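Long-range contacts in kojibiose phosphorylase (Gut metagenome, PDB 6W0P), which is a glycoside hydrolase family 65 enzyme that joins an N-terminal beta-sandwich domain to a helical central catalytic domain and a small C-terminal domain: residues 133-138 / 161-166; 157-162 / 235-240; 101-106 / 126-131. One frame throughout, in Å; residues are numbered along the deposited sequence.

Contact 1. Residues 133-138 / 161-166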
loop_
_atom_site.group_PDB
_atom_site.type_symbol
_atom_site.label_atom_id
_atom_site.label_comp_id
_atom_site.label_asym_id
_atom_site.label_seq_id
_atom_site.Cartn_x
_atom_site.Cartn_y
_atom_site.Cartn_z
ATOM N N ASN A 133 -44.203 -33.867 -9.874
ATOM C CA ASN A 133 -45.206 -34.898 -9.494
ATOM C C ASN A 133 -45.648 -35.636 -10.758
ATOM O O ASN A 133 -44.810 -36.370 -11.334
ATOM C CB ASN A 133 -46.337 -34.289 -8.661
ATOM C CG ASN A 133 -45.844 -33.854 -7.300
ATOM O OD1 ASN A 133 -44.845 -34.381 -6.813
ATOM N ND2 ASN A 133 -46.503 -32.883 -6.699
ATOM N N GLN A 134 -46.901 -35.448 -11.170
ATOM C CA GLN A 134 -47.520 -36.249 -12.257
ATOM C C GLN A 134 -47.509 -35.427 -13.550
ATOM O O GLN A 134 -47.999 -35.934 -14.543
ATOM C CB GLN A 134 -48.948 -36.675 -11.877
ATOM C CG GLN A 134 -49.055 -37.404 -10.538
ATOM C CD GLN A 134 -47.980 -38.451 -10.346
ATOM O OE1 GLN A 134 -47.113 -38.329 -9.476
ATOM N NE2 GLN A 134 -48.015 -39.482 -11.179
ATOM N N ALA A 135 -46.993 -34.201 -13.495
ATOM C CA ALA A 135 -47.114 -33.173 -14.552
ATOM C C ALA A 135 -45.759 -32.948 -15.216
ATOM O O ALA A 135 -44.727 -33.013 -14.512
ATOM C CB ALA A 135 -47.639 -31.880 -13.975
ATOM N N LYS A 136 -45.795 -32.712 -16.526
ATOM C CA LYS A 136 -44.705 -32.092 -17.314
ATOM C C LYS A 136 -45.183 -30.697 -17.744
ATOM O O LYS A 136 -46.164 -30.619 -18.543
ATOM C CB LYS A 136 -44.345 -32.982 -18.507
ATOM C CG LYS A 136 -43.903 -34.375 -18.113
ATOM C CD LYS A 136 -43.239 -35.124 -19.225
ATOM C CE LYS A 136 -43.160 -36.606 -18.908
ATOM N NZ LYS A 136 -42.240 -37.320 -19.825
ATOM N N ILE A 137 -44.563 -29.646 -17.189
ATOM C CA ILE A 137 -44.890 -28.230 -17.511
ATOM C C ILE A 137 -43.728 -27.603 -18.301
ATOM O O ILE A 137 -42.614 -27.425 -17.752
ATOM C CB ILE A 137 -45.240 -27.457 -16.238
ATOM C CG1 ILE A 137 -46.064 -28.315 -15.264
ATOM C CG2 ILE A 137 -45.948 -26.157 -16.596
ATOM C CD1 ILE A 137 -46.542 -27.576 -14.043
ATOM N N LYS A 138 -43.981 -27.311 -19.573
ATOM C CA LYS A 138 -43.051 -26.551 -20.447
ATOM C C LYS A 138 -43.157 -25.059 -20.088
ATOM O O LYS A 138 -44.256 -24.476 -20.196
ATOM C CB LYS A 138 -43.356 -26.856 -21.911
ATOM C CG LYS A 138 -42.182 -26.607 -22.844
ATOM C CD LYS A 138 -42.615 -26.354 -24.265
ATOM C CE LYS A 138 -41.516 -25.771 -25.127
ATOM N NZ LYS A 138 -42.085 -25.333 -26.420
ATOM N N SER A 161 -48.761 -27.333 -19.556
ATOM C CA SER A 161 -48.840 -28.604 -18.794
ATOM C C SER A 161 -49.379 -29.717 -19.690
ATOM O O SER A 161 -50.311 -29.441 -20.465
ATOM C CB SER A 161 -49.702 -28.444 -17.572
ATOM O OG SER A 161 -49.521 -29.549 -16.700
ATOM N N ASP A 162 -48.819 -30.921 -19.588
ATOM C CA ASP A 162 -49.344 -32.127 -20.294
ATOM C C ASP A 162 -50.606 -32.645 -19.576
ATOM O O ASP A 162 -51.328 -33.419 -20.199
ATOM C CB ASP A 162 -48.270 -33.213 -20.493
ATOM C CG ASP A 162 -47.757 -33.879 -19.217
ATOM O OD1 ASP A 162 -48.064 -33.365 -18.096
ATOM O OD2 ASP A 162 -47.045 -34.912 -19.337
ATOM N N ILE A 163 -50.887 -32.244 -18.331
ATOM C CA ILE A 163 -52.159 -32.600 -17.615
ATOM C C ILE A 163 -52.793 -31.337 -17.046
ATOM O O ILE A 163 -52.070 -30.375 -16.822
ATOM C CB ILE A 163 -51.950 -33.629 -16.484
ATOM C CG1 ILE A 163 -51.002 -33.104 -15.405
ATOM C CG2 ILE A 163 -51.490 -34.973 -17.024
ATOM C CD1 ILE A 163 -50.889 -34.002 -14.200
ATOM N N ASP A 164 -54.095 -31.384 -16.773
ATOM C CA ASP A 164 -54.798 -30.390 -15.915
ATOM C C ASP A 164 -54.071 -30.324 -14.567
ATOM O O ASP A 164 -53.883 -31.387 -13.945
ATOM C CB ASP A 164 -56.282 -30.730 -15.725
ATOM C CG ASP A 164 -57.121 -30.577 -16.982
ATOM O OD1 ASP A 164 -56.707 -29.818 -17.880
ATOM O OD2 ASP A 164 -58.172 -31.236 -17.070
ATOM N N THR A 165 -53.635 -29.132 -14.163
ATOM C CA THR A 165 -53.046 -28.878 -12.823
ATOM C C THR A 165 -53.125 -27.383 -12.499
ATOM O O THR A 165 -53.415 -26.559 -13.414
ATOM C CB THR A 165 -51.597 -29.375 -12.740
ATOM O OG1 THR A 165 -51.191 -29.280 -11.375
ATOM C CG2 THR A 165 -50.635 -28.586 -13.613
ATOM N N ASP A 166 -52.837 -27.058 -11.247
ATOM C CA ASP A 166 -52.852 -25.688 -10.684
ATOM C C ASP A 166 -51.405 -25.319 -10.360
ATOM O O ASP A 166 -50.659 -26.189 -9.859
ATOM C CB ASP A 166 -53.715 -25.600 -9.417
ATOM C CG ASP A 166 -55.220 -25.628 -9.647
ATOM O OD1 ASP A 166 -55.645 -25.607 -10.824
ATOM O OD2 ASP A 166 -55.964 -25.672 -8.635
#
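Asp-162 holds the backbone of Lys-136 at two points, just where the chain leaves one sheet of the N-terminal beta-sandwich domain for the facing one. Up to Ser-161 the strand runs antiparallel to strand 135-145, and Ile-137 and Ser-161 form a non-hydrogen-bonded pair; residues 162-164 then turn into strand 165-174 of the second sheet. The backbone N of Asp-162 donates to Lys-136 O (2.9 Å), and the aspartate side chain adds a second link. Its CB lies 3.9 Å from that same Lys-136 O. With chi1 at 67°, CG is tucked between the backbone N and the carbonyl carbon and faces the neighbouring strand. From there OD1 accepts from Lys-136 N at 2.8 Å in an almost straight bond (173°), the donor standing above the carboxylate plane. An acidic residue suits this place because its oxygen serves a peptide N-H at the end of the strand pairing. OD2 rests 3.4 Å from both CB and CG of Lys-136, whose extended chain leaves NZ 5.4 Å from OD2; the opposite charges are not in contact and probably attract only weakly. Small Ala-135 lets Ile-163 close in, with Ala-135 CB 3.9 Å from Ile-163 CG1. The turn is braced from within: Ser-161 OG donates to Ile-163 O at 2.7 Å, in the carbonyl plane and on a lone pair.

Contact 2. Residues 157-162 / 235-240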
loop_
_atom_site.group_PDB
_atom_site.type_symbol
_atom_site.label_atom_id
_atom_site.label_comp_id
_atom_site.label_asym_id
_atom_site.label_seq_id
_atom_site.Cartn_x
_atom_site.Cartn_y
_atom_site.Cartn_z
ATOM N N ILE A 157 -43.945 -14.805 -19.645
ATOM C CA ILE A 157 -43.895 -16.154 -19.027
ATOM C C ILE A 157 -45.089 -16.943 -19.567
ATOM O O ILE A 157 -46.239 -16.486 -19.384
ATOM C CB ILE A 157 -43.917 -16.055 -17.490
ATOM C CG1 ILE A 157 -42.871 -15.073 -16.963
ATOM C CG2 ILE A 157 -43.747 -17.433 -16.880
ATOM C CD1 ILE A 157 -43.116 -14.619 -15.544
ATOM N N SER A 158 -44.809 -18.074 -20.211
ATOM C CA SER A 158 -45.817 -19.051 -20.676
ATOM C C SER A 158 -45.632 -20.409 -19.971
ATOM O O SER A 158 -44.487 -20.821 -19.707
ATOM C CB SER A 158 -45.750 -19.197 -22.147
ATOM O OG SER A 158 -44.744 -20.116 -22.488
ATOM N N PHE A 159 -46.748 -21.086 -19.709
ATOM C CA PHE A 159 -46.825 -22.411 -19.050
ATOM C C PHE A 159 -47.582 -23.352 -19.992
ATOM O O PHE A 159 -48.625 -22.936 -20.537
ATOM C CB PHE A 159 -47.541 -22.269 -17.705
ATOM C CG PHE A 159 -46.870 -21.373 -16.690
ATOM C CD1 PHE A 159 -45.931 -21.876 -15.807
ATOM C CD2 PHE A 159 -47.214 -20.040 -16.580
ATOM C CE1 PHE A 159 -45.335 -21.062 -14.861
ATOM C CE2 PHE A 159 -46.612 -19.225 -15.636
ATOM C CZ PHE A 159 -45.680 -19.739 -14.773
ATOM N N GLU A 160 -47.062 -24.551 -20.239
ATOM C CA GLU A 160 -47.843 -25.577 -20.978
ATOM C C GLU A 160 -47.699 -26.916 -20.259
ATOM O O GLU A 160 -46.615 -27.533 -20.376
ATOM C CB GLU A 160 -47.431 -25.687 -22.446
ATOM C CG GLU A 160 -48.325 -26.653 -23.222
ATOM C CD GLU A 160 -48.223 -26.582 -24.740
ATOM O OE1 GLU A 160 -47.663 -25.586 -25.256
ATOM O OE2 GLU A 160 -48.692 -27.539 -25.402
ATOM N N SER A 161 -48.761 -27.333 -19.556
ATOM C CA SER A 161 -48.840 -28.604 -18.794
ATOM C C SER A 161 -49.379 -29.717 -19.690
ATOM O O SER A 161 -50.311 -29.441 -20.465
ATOM C CB SER A 161 -49.702 -28.444 -17.572
ATOM O OG SER A 161 -49.521 -29.549 -16.700
ATOM N N ASP A 162 -48.819 -30.921 -19.588
ATOM C CA ASP A 162 -49.344 -32.127 -20.294
ATOM C C ASP A 162 -50.606 -32.645 -19.576
ATOM O O ASP A 162 -51.328 -33.419 -20.199
ATOM C CB ASP A 162 -48.270 -33.213 -20.493
ATOM C CG ASP A 162 -47.757 -33.879 -19.217
ATOM O OD1 ASP A 162 -48.064 -33.365 -18.096
ATOM O OD2 ASP A 162 -47.045 -34.912 -19.337
ATOM N N TYR A 235 -50.514 -14.766 -8.680
ATOM C CA TYR A 235 -51.419 -15.363 -9.701
ATOM C C TYR A 235 -51.647 -16.825 -9.321
ATOM O O TYR A 235 -50.678 -17.560 -9.082
ATOM C CB TYR A 235 -50.884 -15.154 -11.122
ATOM C CG TYR A 235 -50.644 -13.701 -11.453
ATOM C CD1 TYR A 235 -51.662 -12.899 -11.943
ATOM C CD2 TYR A 235 -49.407 -13.111 -11.233
ATOM C CE1 TYR A 235 -51.463 -11.554 -12.200
ATOM C CE2 TYR A 235 -49.191 -11.769 -11.488
ATOM C CZ TYR A 235 -50.224 -10.987 -11.964
ATOM O OH TYR A 235 -50.021 -9.667 -12.208
ATOM N N GLU A 236 -52.918 -17.189 -9.185
ATOM C CA GLU A 236 -53.389 -18.571 -8.928
ATOM C C GLU A 236 -53.882 -19.081 -10.271
ATOM O O GLU A 236 -54.993 -18.715 -10.656
ATOM C CB GLU A 236 -54.520 -18.616 -7.892
ATOM C CG GLU A 236 -54.199 -17.951 -6.566
ATOM C CD GLU A 236 -53.141 -18.644 -5.729
ATOM O OE1 GLU A 236 -52.583 -17.973 -4.819
ATOM O OE2 GLU A 236 -52.875 -19.845 -5.984
ATOM N N LEU A 237 -53.043 -19.812 -10.996
ATOM C CA LEU A 237 -53.367 -20.215 -12.380
ATOM C C LEU A 237 -53.792 -21.679 -12.393
ATOM O O LEU A 237 -53.116 -22.506 -11.731
ATOM C CB LEU A 237 -52.152 -19.968 -13.280
ATOM C CG LEU A 237 -51.619 -18.535 -13.270
ATOM C CD1 LEU A 237 -50.319 -18.443 -14.031
ATOM C CD2 LEU A 237 -52.650 -17.557 -13.825
ATOM N N THR A 238 -54.848 -21.960 -13.152
ATOM C CA THR A 238 -55.260 -23.316 -13.555
ATOM C C THR A 238 -54.774 -23.530 -14.982
ATOM O O THR A 238 -55.177 -22.779 -15.864
ATOM C CB THR A 238 -56.769 -23.496 -13.359
ATOM O OG1 THR A 238 -56.937 -23.165 -11.982
ATOM C CG2 THR A 238 -57.268 -24.898 -13.661
ATOM N N LEU A 239 -53.900 -24.505 -15.172
ATOM C CA LEU A 239 -53.381 -24.884 -16.501
ATOM C C LEU A 239 -54.285 -25.977 -17.061
ATOM O O LEU A 239 -54.524 -26.965 -16.350
ATOM C CB LEU A 239 -51.936 -25.374 -16.371
ATOM C CG LEU A 239 -50.940 -24.409 -15.731
ATOM C CD1 LEU A 239 -49.538 -24.992 -15.800
ATOM C CD2 LEU A 239 -50.986 -23.040 -16.390
ATOM N N GLU A 240 -54.772 -25.786 -18.283
ATOM C CA GLU A 240 -55.490 -26.815 -19.068
ATOM C C GLU A 240 -54.439 -27.559 -19.890
ATOM O O GLU A 240 -53.611 -26.867 -20.569
ATOM C CB GLU A 240 -56.538 -26.189 -19.989
ATOM C CG GLU A 240 -57.469 -25.215 -19.284
ATOM C CD GLU A 240 -58.565 -24.631 -20.163
ATOM O OE1 GLU A 240 -58.826 -25.205 -21.254
ATOM O OE2 GLU A 240 -59.157 -23.603 -19.754
HETATM O O HOH W 1 -51.059 -25.910 -19.701
#
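Phe-159 is the first residue of 157-162 to touch 235-240, and it does so with two parts of its side chain. Its CB packs against the branched end of Leu-239, 3.8 Å from CD2, with CD1 of the same leucine almost as near. Chi1 of -62° puts CG beside the backbone N and anti to the carbonyl carbon. CE2, on the ring, meets Leu-237 CD1 at 4.1 Å. The side chains of Phe-159 and Leu-237 cross at about a right angle. A large aromatic suits this place because it spans two leucines that lie two residues apart on the same side of their strand. Glu-160 follows with its CB directed the other way, the usual alternation of a strand with one buried face. That face is the interior of a beta-sandwich: strand 152-161 belongs to one antiparallel sheet and strand 230-239 to the other, their segment axes 8.2 Å apart at closest and 42° from parallel. Ile-139 and Ile-167 also pack on Phe-159, one from each sheet. Ser-161, next to face inward, is small enough for its CB to settle 3.9 Å from Leu-239 CD1, while its hydroxyl turns off to Ile-163 O. CD1 of Leu-239 thus touches the CB atoms of both Phe-159 and Ser-161, while CD2 meets Phe-159 alone of the two; Leu-239 also touches Ile-137 of the adjoining strand. Near the end of the segment the layers are joined by a water as well: Ser-161 N donates to it at 2.7 Å, and the water in turn donates to Glu-240 O at 2.9 Å.

Contact 3. Residues 101-106 / 126-131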
loop_
_atom_site.group_PDB
_atom_site.type_symbol
_atom_site.label_atom_id
_atom_site.label_comp_id
_atom_site.label_asym_id
_atom_site.label_seq_id
_atom_site.Cartn_x
_atom_site.Cartn_y
_atom_site.Cartn_z
ATOM N N GLU A 101 -44.257 -27.867 -4.332
ATOM C CA GLU A 101 -42.883 -27.954 -4.916
ATOM C C GLU A 101 -42.566 -26.629 -5.618
ATOM O O GLU A 101 -43.348 -26.236 -6.517
ATOM C CB GLU A 101 -42.756 -29.128 -5.887
ATOM C CG GLU A 101 -41.402 -29.191 -6.564
ATOM C CD GLU A 101 -41.261 -30.261 -7.635
ATOM O OE1 GLU A 101 -40.200 -30.277 -8.294
ATOM O OE2 GLU A 101 -42.206 -31.070 -7.812
ATOM N N GLU A 102 -41.508 -25.940 -5.182
ATOM C CA GLU A 102 -41.078 -24.649 -5.786
ATOM C C GLU A 102 -40.145 -24.941 -6.967
ATOM O O GLU A 102 -39.223 -25.758 -6.811
ATOM C CB GLU A 102 -40.385 -23.699 -4.807
ATOM C CG GLU A 102 -40.217 -22.310 -5.420
ATOM C CD GLU A 102 -39.550 -21.234 -4.578
ATOM O OE1 GLU A 102 -39.281 -21.495 -3.376
ATOM O OE2 GLU A 102 -39.328 -20.121 -5.119
ATOM N N LEU A 103 -40.366 -24.279 -8.096
ATOM C CA LEU A 103 -39.428 -24.341 -9.249
ATOM C C LEU A 103 -38.064 -23.762 -8.830
ATOM O O LEU A 103 -37.989 -22.578 -8.434
ATOM C CB LEU A 103 -40.017 -23.594 -10.448
ATOM C CG LEU A 103 -39.178 -23.622 -11.724
ATOM C CD1 LEU A 103 -38.980 -25.035 -12.245
ATOM C CD2 LEU A 103 -39.828 -22.772 -12.794
ATOM N N ASP A 104 -37.034 -24.601 -8.896
ATOM C CA ASP A 104 -35.612 -24.248 -8.658
ATOM C C ASP A 104 -34.763 -25.286 -9.394
ATOM O O ASP A 104 -34.817 -26.475 -8.974
ATOM C CB ASP A 104 -35.297 -24.239 -7.158
ATOM C CG ASP A 104 -33.831 -23.965 -6.852
ATOM O OD1 ASP A 104 -33.085 -23.706 -7.814
ATOM O OD2 ASP A 104 -33.453 -24.011 -5.658
ATOM N N LEU A 105 -34.048 -24.893 -10.452
ATOM C CA LEU A 105 -33.393 -25.870 -11.372
ATOM C C LEU A 105 -32.179 -26.517 -10.696
ATOM O O LEU A 105 -31.710 -27.506 -11.222
ATOM C CB LEU A 105 -33.001 -25.190 -12.683
ATOM C CG LEU A 105 -34.162 -24.737 -13.573
ATOM C CD1 LEU A 105 -33.638 -24.279 -14.931
ATOM C CD2 LEU A 105 -35.201 -25.827 -13.741
ATOM N N ASN A 106 -31.700 -25.992 -9.566
ATOM C CA ASN A 106 -30.631 -26.627 -8.743
ATOM C C ASN A 106 -31.202 -27.819 -7.948
ATOM O O ASN A 106 -30.401 -28.651 -7.532
ATOM C CB ASN A 106 -29.962 -25.615 -7.807
ATOM C CG ASN A 106 -28.726 -26.151 -7.108
ATOM O OD1 ASN A 106 -27.770 -26.565 -7.760
ATOM N ND2 ASN A 106 -28.740 -26.151 -5.781
ATOM N N ARG A 126 -35.471 -18.405 -22.312
ATOM C CA ARG A 126 -35.091 -19.641 -21.598
ATOM C C ARG A 126 -36.314 -20.548 -21.624
ATOM O O ARG A 126 -37.397 -20.074 -21.226
ATOM C CB ARG A 126 -34.576 -19.289 -20.201
ATOM C CG ARG A 126 -33.609 -20.308 -19.615
ATOM C CD ARG A 126 -32.943 -19.787 -18.355
ATOM N NE ARG A 126 -33.887 -19.036 -17.530
ATOM C CZ ARG A 126 -34.442 -19.465 -16.392
ATOM N NH1 ARG A 126 -34.144 -20.652 -15.892
ATOM N NH2 ARG A 126 -35.303 -18.688 -15.752
ATOM N N THR A 127 -36.141 -21.772 -22.127
ATOM C CA THR A 127 -37.191 -22.817 -22.217
ATOM C C THR A 127 -36.715 -24.052 -21.430
ATOM O O THR A 127 -35.518 -24.353 -21.454
ATOM C CB THR A 127 -37.505 -23.094 -23.694
ATOM O OG1 THR A 127 -37.902 -21.872 -24.335
ATOM C CG2 THR A 127 -38.579 -24.140 -23.879
ATOM N N PHE A 128 -37.604 -24.720 -20.698
ATOM C CA PHE A 128 -37.299 -26.014 -20.039
ATOM C C PHE A 128 -38.613 -26.695 -19.663
ATOM O O PHE A 128 -39.667 -26.020 -19.579
ATOM C CB PHE A 128 -36.363 -25.791 -18.848
ATOM C CG PHE A 128 -36.858 -24.738 -17.894
ATOM C CD1 PHE A 128 -37.710 -25.067 -16.863
ATOM C CD2 PHE A 128 -36.502 -23.412 -18.054
ATOM C CE1 PHE A 128 -38.195 -24.093 -16.010
ATOM C CE2 PHE A 128 -36.986 -22.437 -17.200
ATOM C CZ PHE A 128 -37.845 -22.776 -16.187
ATOM N N THR A 129 -38.573 -28.014 -19.489
ATOM C CA THR A 129 -39.753 -28.785 -19.031
ATOM C C THR A 129 -39.521 -29.230 -17.583
ATOM O O THR A 129 -38.552 -29.957 -17.313
ATOM C CB THR A 129 -40.110 -29.907 -20.007
ATOM O OG1 THR A 129 -40.328 -29.297 -21.286
ATOM C CG2 THR A 129 -41.342 -30.666 -19.564
ATOM N N TRP A 130 -40.392 -28.764 -16.696
ATOM C CA TRP A 130 -40.422 -29.079 -15.247
ATOM C C TRP A 130 -41.180 -30.391 -15.054
ATOM O O TRP A 130 -42.389 -30.424 -15.390
ATOM C CB TRP A 130 -41.099 -27.926 -14.507
ATOM C CG TRP A 130 -41.043 -27.998 -13.019
ATOM C CD1 TRP A 130 -40.234 -28.773 -12.237
ATOM C CD2 TRP A 130 -41.821 -27.197 -12.128
ATOM N NE1 TRP A 130 -40.468 -28.513 -10.915
ATOM C CE2 TRP A 130 -41.434 -27.547 -10.818
ATOM C CE3 TRP A 130 -42.801 -26.219 -12.315
ATOM C CZ2 TRP A 130 -42.003 -26.950 -9.695
ATOM C CZ3 TRP A 130 -43.374 -25.638 -11.203
ATOM C CH2 TRP A 130 -42.977 -25.999 -9.913
ATOM N N LEU A 131 -40.487 -31.428 -14.578
ATOM C CA LEU A 131 -41.087 -32.725 -14.188
ATOM C C LEU A 131 -41.402 -32.639 -12.691
ATOM O O LEU A 131 -40.516 -32.839 -11.873
ATOM C CB LEU A 131 -40.126 -33.862 -14.542
ATOM C CG LEU A 131 -39.428 -33.743 -15.901
ATOM C CD1 LEU A 131 -38.612 -34.997 -16.192
ATOM C CD2 LEU A 131 -40.417 -33.488 -17.029
#
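Leu-103 divides its two methyls between two aromatic rings, one taken over a face and the other at an edge. The contact packs the two sheets of the N-terminal beta-sandwich together, where outermost strand 101-102 and the residues that follow lie against strand 123-132. CD1 of Leu-103 sits over the five-membered ring of Trp-130, 3.6 Å from its centroid and nearly on the ring normal, a CH-pi contact. CD2 meets the edge of Phe-128 tip to tip, 3.8 Å from CE1. Chi1 of -178° sets CG anti to the backbone N; from it the two methyls diverge, one to each ring, a task that a branched leucine suits well. At its edge the indole makes a polar contact: NE1 donates to Glu-101 OE1 at 3.2 Å in a bent bond (147°), meeting OE1 from above the carboxylate plane, which stands almost upright to the ring at 80°. A tryptophan fits here because it offers an apolar face and an N-H at its edge. The other carboxylate oxygen, OE2, bonds to Thr-132 OG1, so both ends of the group are held. Further along, Leu-105 CD1 lies over the centre of the Phe-128 ring, 4.3 Å from its centroid, in a second CH-pi contact. Salt bridges to Asp-47 and Glu-48 engage NH2 of Arg-126, and at the edge of that guanidinium NH1 lies 3.8 Å from Leu-105 CD1.

All three contacts lie in the N-terminal beta-sandwich domain, on the same side of the chain's centre. Strands 123-132, 135-145 and 152-161 follow one another in the chain and are neighbours in the larger sheet; 101-102, 165-174 and 230-239 belong to the smaller. Contact 3 closes before contact 1 opens, and the first segment of contact 2 (157-162) overlaps the second segment of contact 1 (161-166) at Ser-161 and Asp-162. The centres of contacts 1 and 2 are about 8 Å apart, while contact 3 lies about 12 Å from contact 1 and 13 Å from contact 2. Contacts 2 and 3 pack one sheet on the other, while contact 1 includes the turn by which the chain passes between them.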